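Local coordinates for protein orotidine 5'-phosphate decarboxylase (Sulfolobus solfataricus, PDB 4DBE) that probably catalyses the decarboxylation of orotidine 5'-monophosphate to uridine 5'-monophosphate, the last step of de novo UMP synthesis, at residues 160-165 / 183-188; 110-115 / 139-144. All blocks are in the same frame, centred on the assembly; numbering follows the deposited sequence.

The chain folds as a closed barrel of eight parallel strands with helices outside, and both interactions pair neighbouring strands of it. Interaction 2 comes first: strand 107-113 runs out, helix 124-134 leads back, and strand 138-141 closes this beta-alpha-beta loop. Interaction 1 then pairs strand 160-163 with strand 183-186 after a second crossover through helix 175-179. The two loops follow in series and neither nest nor cross. Strands 138-141 and 160-163 are neighbours, joined by Thr160 and Ile139, so four successive strands are tied together. Both interactions end at the ligand 6-hydroxyuridine-5'-phosphate: interaction 2 reads its base and interaction 1 holds its phosphate.

Interaction 1: 160-165 / 183-188; sequences TIVSPG and YEIIGR. With BMP (6-hydroxyuridine-5'-phosphate), chain C.
Val162 and Ser163 pair with Tyr183 and Glu184 as parallel neighbours in the TIM barrel of this enzyme, where strand 183-186 is the last strand. Three backbone bonds join them: Tyr183 N to Ile161 O, Ser163 N to Tyr183 O, and Ile185 N to Ser163 O (2.8 Å).

Apolar contacts follow the strands. Ile185 CD1 lies against Val162 CG2 at 3.7 Å. With CG1 of Ile185 beside its own backbone N (chi1 -66°), CG2 is left to face the ligand ribose. Pro164 and Ile185 run side by side, and Pro164 CG touches C6 of the ligand base at 3.5 Å. The CG2 methyl of Thr160 meets the edge of the Tyr183 ring.

Polar contacts hold the phosphate. Gly187 N binds OP3, while Arg188 N and NE both grip OP2 and Arg188 NH2 reaches OP1. The guanidinium meets the phosphate edge-on, with P in its plane, and forms a cation-pi pair with Tyr67 of the second subunit. A lysine in its place would probably lose this two-pronged grip and leave OP1 or OP2 without a side-chain donor from this position. One water accepts from Gly165 N, 2.8 Å away.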
ATOM      1  N   THR A 160       2.512 -20.907   4.489  1.00 28.23           N
ATOM      2  CA  THR A 160       2.265 -20.901   3.050  1.00 26.29           C
ATOM      3  C   THR A 160       3.164 -19.828   2.453  1.00 23.00           C
ATOM      4  O   THR A 160       3.157 -18.697   2.918  1.00 25.18           O
ATOM      5  CB  THR A 160       0.784 -20.577   2.717  1.00 30.56           C
ATOM      6  OG1 THR A 160      -0.077 -21.562   3.304  1.00 28.14           O
ATOM      7  CG2 THR A 160       0.554 -20.544   1.198  1.00 26.91           C
ATOM      8  N   ILE A 161       3.967 -20.182   1.453  1.00 20.49           N
ATOM      9  CA  ILE A 161       4.892 -19.228   0.859  1.00 18.44           C
ATOM     10  C   ILE A 161       4.461 -18.990  -0.575  1.00 19.59           C
ATOM     11  O   ILE A 161       4.302 -19.936  -1.323  1.00 23.19           O
ATOM     12  CB  ILE A 161       6.347 -19.747   0.902  1.00 23.55           C
ATOM     13  CG1 ILE A 161       6.780 -19.963   2.357  1.00 24.39           C
ATOM     14  CG2 ILE A 161       7.294 -18.781   0.194  1.00 22.14           C
ATOM     15  CD1 ILE A 161       8.228 -20.420   2.483  1.00 23.77           C
ATOM     16  N   VAL A 162       4.216 -17.731  -0.937  1.00 23.55           N
ATOM     17  CA  VAL A 162       3.830 -17.395  -2.312  1.00 18.72           C
ATOM     18  C   VAL A 162       4.908 -16.527  -2.929  1.00 20.50           C
ATOM     19  O   VAL A 162       5.468 -15.647  -2.265  1.00 21.91           O
ATOM     20  CB  VAL A 162       2.433 -16.706  -2.387  1.00 19.84           C
ATOM     21  CG1 VAL A 162       1.371 -17.652  -1.864  1.00 20.18           C
ATOM     22  CG2 VAL A 162       2.421 -15.393  -1.603  1.00 17.96           C
ATOM     23  N   SER A 163       5.226 -16.799  -4.189  1.00 17.93           N
ATOM     24  CA  SER A 163       6.384 -16.180  -4.806  1.00 18.30           C
ATOM     25  C   SER A 163       6.086 -15.574  -6.179  1.00 16.51           C
ATOM     26  O   SER A 163       5.808 -16.299  -7.141  1.00 20.09           O
ATOM     27  CB  SER A 163       7.515 -17.199  -4.934  1.00 18.55           C
ATOM     28  OG  SER A 163       7.859 -17.703  -3.652  1.00 20.58           O
ATOM     29  N   PRO A 164       6.177 -14.247  -6.267  1.00 19.94           N
ATOM     30  CA  PRO A 164       6.003 -13.524  -7.531  1.00 22.61           C
ATOM     31  C   PRO A 164       7.362 -13.201  -8.172  1.00 24.86           C
ATOM     32  O   PRO A 164       8.398 -13.431  -7.538  1.00 19.65           O
ATOM     33  CB  PRO A 164       5.318 -12.236  -7.077  1.00 18.17           C
ATOM     34  CG  PRO A 164       5.942 -11.965  -5.742  1.00 22.40           C
ATOM     35  CD  PRO A 164       6.278 -13.322  -5.120  1.00 14.98           C
ATOM     36  N   GLY A 165       7.354 -12.676  -9.399  1.00 20.02           N
ATOM     37  CA  GLY A 165       8.580 -12.321 -10.114  1.00 18.35           C
ATOM     38  C   GLY A 165       8.920 -13.360 -11.161  1.00 21.67           C
ATOM     39  O   GLY A 165      10.070 -13.430 -11.655  1.00 21.65           O
ATOM     40  N   TYR A 183       3.354 -21.741  -3.900  1.00 23.79           N
ATOM     41  CA  TYR A 183       2.677 -21.224  -5.088  1.00 22.06           C
ATOM     42  C   TYR A 183       3.489 -20.124  -5.736  1.00 19.96           C
ATOM     43  O   TYR A 183       4.214 -19.382  -5.054  1.00 21.15           O
ATOM     44  CB  TYR A 183       1.288 -20.691  -4.702  1.00 19.80           C
ATOM     45  CG  TYR A 183       0.442 -21.745  -4.039  1.00 23.05           C
ATOM     46  CD1 TYR A 183       0.022 -22.862  -4.750  1.00 24.34           C
ATOM     47  CD2 TYR A 183       0.084 -21.646  -2.698  1.00 26.69           C
ATOM     48  CE1 TYR A 183      -0.738 -23.844  -4.151  1.00 26.23           C
ATOM     49  CE2 TYR A 183      -0.690 -22.626  -2.097  1.00 21.89           C
ATOM     50  CZ  TYR A 183      -1.093 -23.721  -2.831  1.00 25.85           C
ATOM     51  OH  TYR A 183      -1.854 -24.703  -2.246  1.00 32.39           O
ATOM     52  N   GLU A 184       3.388 -20.019  -7.057  1.00 16.94           N
ATOM     53  CA  GLU A 184       4.048 -18.933  -7.767  1.00 18.28           C
ATOM     54  C   GLU A 184       2.995 -17.968  -8.303  1.00 18.92           C
ATOM     55  O   GLU A 184       1.979 -18.377  -8.873  1.00 18.51           O
ATOM     56  CB  GLU A 184       4.952 -19.451  -8.893  1.00 17.92           C
ATOM     57  CG  GLU A 184       6.155 -20.200  -8.337  1.00 17.50           C
ATOM     58  CD  GLU A 184       7.107 -20.724  -9.391  1.00 22.46           C
ATOM     59  OE1 GLU A 184       6.891 -20.437 -10.586  1.00 24.00           O
ATOM     60  OE2 GLU A 184       8.080 -21.426  -9.000  1.00 24.36           O
ATOM     61  N   ILE A 185       3.244 -16.685  -8.073  1.00 18.16           N
ATOM     62  CA  ILE A 185       2.335 -15.636  -8.495  1.00 19.90           C
ATOM     63  C   ILE A 185       2.769 -15.152  -9.868  1.00 19.75           C
ATOM     64  O   ILE A 185       3.925 -14.765 -10.053  1.00 16.52           O
ATOM     65  CB  ILE A 185       2.405 -14.457  -7.531  1.00 17.18           C
ATOM     66  CG1 ILE A 185       1.873 -14.870  -6.159  1.00 17.66           C
ATOM     67  CG2 ILE A 185       1.591 -13.280  -8.077  1.00 18.88           C
ATOM     68  CD1 ILE A 185       2.241 -13.893  -5.035  1.00 17.56           C
ATOM     69  N   ILE A 186       1.849 -15.156 -10.829  1.00 18.48           N
ATOM     70  CA  ILE A 186       2.227 -14.812 -12.202  1.00 12.85           C
ATOM     71  C   ILE A 186       1.202 -13.863 -12.813  1.00 15.08           C
ATOM     72  O   ILE A 186      -0.007 -14.167 -12.835  1.00 16.55           O
ATOM     73  CB  ILE A 186       2.353 -16.075 -13.071  1.00 16.10           C
ATOM     74  CG1 ILE A 186       3.333 -17.065 -12.436  1.00 20.44           C
ATOM     75  CG2 ILE A 186       2.781 -15.725 -14.494  1.00 16.70           C
ATOM     76  CD1 ILE A 186       3.248 -18.449 -13.036  1.00 23.64           C
ATOM     77  N   GLY A 187       1.680 -12.720 -13.304  1.00 17.61           N
ATOM     78  CA  GLY A 187       0.788 -11.694 -13.845  1.00 14.24           C
ATOM     79  C   GLY A 187       0.911 -11.547 -15.358  1.00 15.92           C
ATOM     80  O   GLY A 187       0.273 -12.272 -16.132  1.00 17.69           O
ATOM     81  N   ARG A 188       1.751 -10.614 -15.778  1.00 16.38           N
ATOM     82  CA  ARG A 188       1.891 -10.275 -17.203  1.00 17.57           C
ATOM     83  C   ARG A 188       2.129 -11.441 -18.167  1.00 19.56           C
ATOM     84  O   ARG A 188       1.642 -11.417 -19.293  1.00 22.16           O
ATOM     85  CB  ARG A 188       2.986  -9.222 -17.381  1.00 18.30           C
ATOM     86  CG  ARG A 188       2.585  -7.845 -16.928  1.00 21.58           C
ATOM     87  CD  ARG A 188       3.796  -6.959 -16.763  1.00 22.38           C
ATOM     88  NE  ARG A 188       4.571  -7.305 -15.574  1.00 20.11           N
ATOM     89  CZ  ARG A 188       5.682  -6.673 -15.214  1.00 21.02           C
ATOM     90  NH1 ARG A 188       6.160  -5.694 -15.969  1.00 22.68           N
ATOM     91  NH2 ARG A 188       6.329  -7.026 -14.110  1.00 20.05           N
TER
HETATM   92  P   BMP C 301       4.147  -9.921 -12.978  1.00 18.37           P
HETATM   93  OP1 BMP C 301       5.563  -9.577 -12.802  1.00 20.31           O
HETATM   94  OP2 BMP C 301       3.356  -9.313 -14.249  1.00 20.37           O
HETATM   95  OP3 BMP C 301       4.055 -11.505 -13.148  1.00 18.71           O
HETATM   96  O5' BMP C 301       3.320  -9.594 -11.647  1.00 19.21           O
HETATM   97  C5' BMP C 301       3.828  -9.891 -10.357  1.00 18.54           C
HETATM   98  C4' BMP C 301       2.762  -9.690  -9.297  1.00 20.56           C
HETATM   99  O4' BMP C 301       3.338  -9.962  -7.993  1.00 20.25           O
HETATM  100  C3' BMP C 301       2.182  -8.277  -9.223  1.00 15.32           C
HETATM  101  O3' BMP C 301       0.830  -8.331  -8.776  1.00 14.28           O
HETATM  102  C2' BMP C 301       3.044  -7.631  -8.141  1.00 20.32           C
HETATM  103  O2' BMP C 301       2.435  -6.547  -7.484  1.00 17.03           O
HETATM  104  C1' BMP C 301       3.271  -8.807  -7.186  1.00 19.72           C
HETATM  105  N1  BMP C 301       4.518  -8.719  -6.406  1.00 18.70           N
HETATM  106  C2  BMP C 301       5.721  -8.567  -7.000  1.00 18.67           C
HETATM  107  O2  BMP C 301       5.815  -8.473  -8.208  1.00 18.02           O
HETATM  108  N3  BMP C 301       6.850  -8.489  -6.264  1.00 18.81           N
HETATM  109  C4  BMP C 301       6.816  -8.591  -4.915  1.00 23.86           C
HETATM  110  O4  BMP C 301       7.854  -8.528  -4.265  1.00 20.75           O
HETATM  111  C5  BMP C 301       5.577  -8.773  -4.271  1.00 19.37           C
HETATM  112  C6  BMP C 301       4.443  -8.843  -5.043  1.00 21.20           C
HETATM  113  O1  BMP C 301       3.247  -9.029  -4.470  1.00 19.77           O
HETATM  114  O   HOH W   1       5.237 -12.855 -11.201  1.00 20.02           O

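Interaction 2: 110-115 / 139-144; sequences LVAVMS and IVVGGT. With BMP (6-hydroxyuridine-5'-phosphate), chain C.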
ATOM      1  N   LEU A 110       1.952 -11.967   4.772  1.00 17.73           N
ATOM      2  CA  LEU A 110       2.854 -10.844   4.992  1.00 16.99           C
ATOM      3  C   LEU A 110       3.971 -10.824   3.957  1.00 18.58           C
ATOM      4  O   LEU A 110       4.585 -11.851   3.675  1.00 20.22           O
ATOM      5  CB  LEU A 110       3.437 -10.872   6.409  1.00 24.79           C
ATOM      6  CG  LEU A 110       2.480 -10.560   7.571  1.00 24.19           C
ATOM      7  CD1 LEU A 110       3.210 -10.588   8.927  1.00 20.77           C
ATOM      8  CD2 LEU A 110       1.798  -9.208   7.370  1.00 19.66           C
ATOM      9  N   VAL A 111       4.226  -9.650   3.391  1.00 20.37           N
ATOM     10  CA  VAL A 111       5.351  -9.483   2.481  1.00 21.81           C
ATOM     11  C   VAL A 111       6.664  -9.581   3.256  1.00 20.51           C
ATOM     12  O   VAL A 111       6.965  -8.729   4.092  1.00 20.55           O
ATOM     13  CB  VAL A 111       5.309  -8.145   1.741  1.00 24.26           C
ATOM     14  CG1 VAL A 111       6.581  -7.986   0.867  1.00 21.29           C
ATOM     15  CG2 VAL A 111       4.040  -8.049   0.901  1.00 20.30           C
ATOM     16  N   ALA A 112       7.442 -10.612   2.951  1.00 19.36           N
ATOM     17  CA  ALA A 112       8.723 -10.873   3.627  1.00 20.35           C
ATOM     18  C   ALA A 112       9.929 -10.361   2.841  1.00 26.61           C
ATOM     19  O   ALA A 112      10.759  -9.624   3.366  1.00 21.14           O
ATOM     20  CB  ALA A 112       8.873 -12.362   3.883  1.00 24.10           C
ATOM     21  N   VAL A 113      10.035 -10.770   1.580  1.00 20.18           N
ATOM     22  CA  VAL A 113      11.140 -10.339   0.734  1.00 20.15           C
ATOM     23  C   VAL A 113      10.561 -10.019  -0.640  1.00 20.68           C
ATOM     24  O   VAL A 113       9.903 -10.866  -1.241  1.00 23.65           O
ATOM     25  CB  VAL A 113      12.178 -11.450   0.577  1.00 19.52           C
ATOM     26  CG1 VAL A 113      13.343 -10.979  -0.327  1.00 19.83           C
ATOM     27  CG2 VAL A 113      12.670 -11.928   1.952  1.00 19.64           C
ATOM     28  N   MET A 114      10.791  -8.811  -1.141  1.00 19.76           N
ATOM     29  CA  MET A 114      10.222  -8.466  -2.441  1.00 20.02           C
ATOM     30  C   MET A 114      11.097  -8.902  -3.620  1.00 23.74           C
ATOM     31  O   MET A 114      12.253  -9.330  -3.439  1.00 21.31           O
ATOM     32  CB  MET A 114       9.843  -6.983  -2.511  1.00 20.07           C
ATOM     33  CG  MET A 114       8.633  -6.650  -1.637  1.00 19.33           C
ATOM     34  SD  MET A 114       8.074  -4.962  -1.877  1.00 21.90           S
ATOM     35  CE  MET A 114       7.359  -5.070  -3.523  1.00 20.59           C
ATOM     36  N   SER A 115      10.536  -8.811  -4.825  1.00 20.18           N
ATOM     37  CA  SER A 115      11.189  -9.388  -6.004  1.00 24.34           C
ATOM     38  C   SER A 115      12.157  -8.449  -6.716  1.00 22.93           C
ATOM     39  O   SER A 115      13.032  -8.900  -7.454  1.00 29.45           O
ATOM     40  CB  SER A 115      10.141  -9.924  -6.993  1.00 18.88           C
ATOM     41  OG  SER A 115       9.303  -8.873  -7.453  1.00 21.69           O
ATOM     42  N   ILE A 139       3.365 -15.963   3.683  1.00 21.83           N
ATOM     43  CA  ILE A 139       4.271 -14.858   3.436  1.00 22.39           C
ATOM     44  C   ILE A 139       4.580 -14.782   1.937  1.00 20.50           C
ATOM     45  O   ILE A 139       4.438 -15.768   1.223  1.00 20.79           O
ATOM     46  CB  ILE A 139       5.587 -14.993   4.246  1.00 22.37           C
ATOM     47  CG1 ILE A 139       6.293 -16.307   3.903  1.00 25.43           C
ATOM     48  CG2 ILE A 139       5.308 -14.886   5.753  1.00 20.10           C
ATOM     49  CD1 ILE A 139       7.678 -16.507   4.612  1.00 26.99           C
ATOM     50  N   VAL A 140       4.995 -13.603   1.483  1.00 17.84           N
ATOM     51  CA  VAL A 140       5.396 -13.393   0.101  1.00 17.16           C
ATOM     52  C   VAL A 140       6.910 -13.279   0.068  1.00 21.59           C
ATOM     53  O   VAL A 140       7.490 -12.445   0.772  1.00 23.02           O
ATOM     54  CB  VAL A 140       4.774 -12.093  -0.505  1.00 21.13           C
ATOM     55  CG1 VAL A 140       5.009 -12.045  -2.019  1.00 21.45           C
ATOM     56  CG2 VAL A 140       3.276 -11.985  -0.182  1.00 23.32           C
ATOM     57  N   VAL A 141       7.541 -14.134  -0.733  1.00 23.11           N
ATOM     58  CA  VAL A 141       8.996 -14.135  -0.901  1.00 20.89           C
ATOM     59  C   VAL A 141       9.334 -14.223  -2.384  1.00 17.54           C
ATOM     60  O   VAL A 141       8.980 -15.193  -3.050  1.00 20.21           O
ATOM     61  CB  VAL A 141       9.675 -15.293  -0.119  1.00 22.74           C
ATOM     62  CG1 VAL A 141      11.182 -15.139  -0.161  1.00 20.18           C
ATOM     63  CG2 VAL A 141       9.190 -15.327   1.321  1.00 18.80           C
ATOM     64  N   GLY A 142      10.002 -13.193  -2.897  1.00 19.11           N
ATOM     65  CA  GLY A 142      10.255 -13.068  -4.320  1.00 25.66           C
ATOM     66  C   GLY A 142      10.828 -14.330  -4.933  1.00 28.75           C
ATOM     67  O   GLY A 142      11.728 -14.954  -4.365  1.00 27.32           O
ATOM     68  N   GLY A 143      10.293 -14.709  -6.090  1.00 23.02           N
ATOM     69  CA  GLY A 143      10.793 -15.851  -6.832  1.00 21.44           C
ATOM     70  C   GLY A 143      12.116 -15.554  -7.524  1.00 23.53           C
ATOM     71  O   GLY A 143      12.734 -16.442  -8.112  1.00 28.89           O
ATOM     72  N   THR A 144      12.538 -14.295  -7.463  1.00 25.58           N
ATOM     73  CA  THR A 144      13.841 -13.873  -7.960  1.00 25.87           C
ATOM     74  C   THR A 144      14.887 -13.935  -6.849  1.00 25.96           C
ATOM     75  O   THR A 144      16.055 -13.607  -7.065  1.00 24.47           O
ATOM     76  CB  THR A 144      13.800 -12.424  -8.440  1.00 27.72           C
ATOM     77  OG1 THR A 144      13.195 -11.620  -7.418  1.00 24.04           O
ATOM     78  CG2 THR A 144      13.010 -12.300  -9.744  1.00 25.94           C
TER
HETATM   79  P   BMP C 301       4.147  -9.921 -12.978  1.00 18.37           P
HETATM   80  OP1 BMP C 301       5.563  -9.577 -12.802  1.00 20.31           O
HETATM   81  OP2 BMP C 301       3.356  -9.313 -14.249  1.00 20.37           O
HETATM   82  OP3 BMP C 301       4.055 -11.505 -13.148  1.00 18.71           O
HETATM   83  O5' BMP C 301       3.320  -9.594 -11.647  1.00 19.21           O
HETATM   84  C5' BMP C 301       3.828  -9.891 -10.357  1.00 18.54           C
HETATM   85  C4' BMP C 301       2.762  -9.690  -9.297  1.00 20.56           C
HETATM   86  O4' BMP C 301       3.338  -9.962  -7.993  1.00 20.25           O
HETATM   87  C3' BMP C 301       2.182  -8.277  -9.223  1.00 15.32           C
HETATM   88  O3' BMP C 301       0.830  -8.331  -8.776  1.00 14.28           O
HETATM   89  C2' BMP C 301       3.044  -7.631  -8.141  1.00 20.32           C
HETATM   90  O2' BMP C 301       2.435  -6.547  -7.484  1.00 17.03           O
HETATM   91  C1' BMP C 301       3.271  -8.807  -7.186  1.00 19.72           C
HETATM   92  N1  BMP C 301       4.518  -8.719  -6.406  1.00 18.70           N
HETATM   93  C2  BMP C 301       5.721  -8.567  -7.000  1.00 18.67           C
HETATM   94  O2  BMP C 301       5.815  -8.473  -8.208  1.00 18.02           O
HETATM   95  N3  BMP C 301       6.850  -8.489  -6.264  1.00 18.81           N
HETATM   96  C4  BMP C 301       6.816  -8.591  -4.915  1.00 23.86           C
HETATM   97  O4  BMP C 301       7.854  -8.528  -4.265  1.00 20.75           O
HETATM   98  C5  BMP C 301       5.577  -8.773  -4.271  1.00 19.37           C
HETATM   99  C6  BMP C 301       4.443  -8.843  -5.043  1.00 21.20           C
HETATM  100  O1  BMP C 301       3.247  -9.029  -4.470  1.00 19.77           O
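A beta bulge marks this pairing of two parallel strands of the TIM barrel, 107-113 and 138-141, whose ends lead into the substrate site. Leu110 pairs with Ile139 and Val111 with Val140. The register then slips by one residue, and Val113 pairs with Val141. The slip centres on Val140 O. It accepts from both Ala112 N (2.8 Å) and Val113 N (3.2 Å), with both donors in its carbonyl plane. Before the bulge Val140 N donates to Leu110 O, and after it Gly142 N donates to Val113 O.

Val111 and Val140 share one face of the sheet and meet obliquely through their CG2 methyls. CG1 of Val140 lies anti to the backbone N (chi1 -170°) and comes within 4.0 Å of C5 of the ligand base. On the face of Val113 and Val141, CG1 of Val141 packs on CB of Val113. The other methyl of Val141, CG2, rests against Ala112 CB at 3.9 Å. Tyr152 of helix 146-155 packs on Ala112 and Val113.

Past the strands, Gly142 passes close to Ser115, and a CB on it would clash with Ser115 CA. Thr144 OG1 donates to a lone pair of Ser115 O at 2.7 Å, in the carbonyl plane. Ser115 in turn meets the base with two groups. Its backbone N donates to O4, and its OG accepts from N3 at 2.8 Å. The chi1 of 62° sets OG between the backbone N and the carbonyl carbon, on the side of the base. Gln169 also hydrogen-bonds to OG. Met114 CB, CG and CE pack round O4. One donor to O4 and one acceptor for N3-H match the imide edge of a uracil ring, consistent with recognition of the pyrimidine of the substrate.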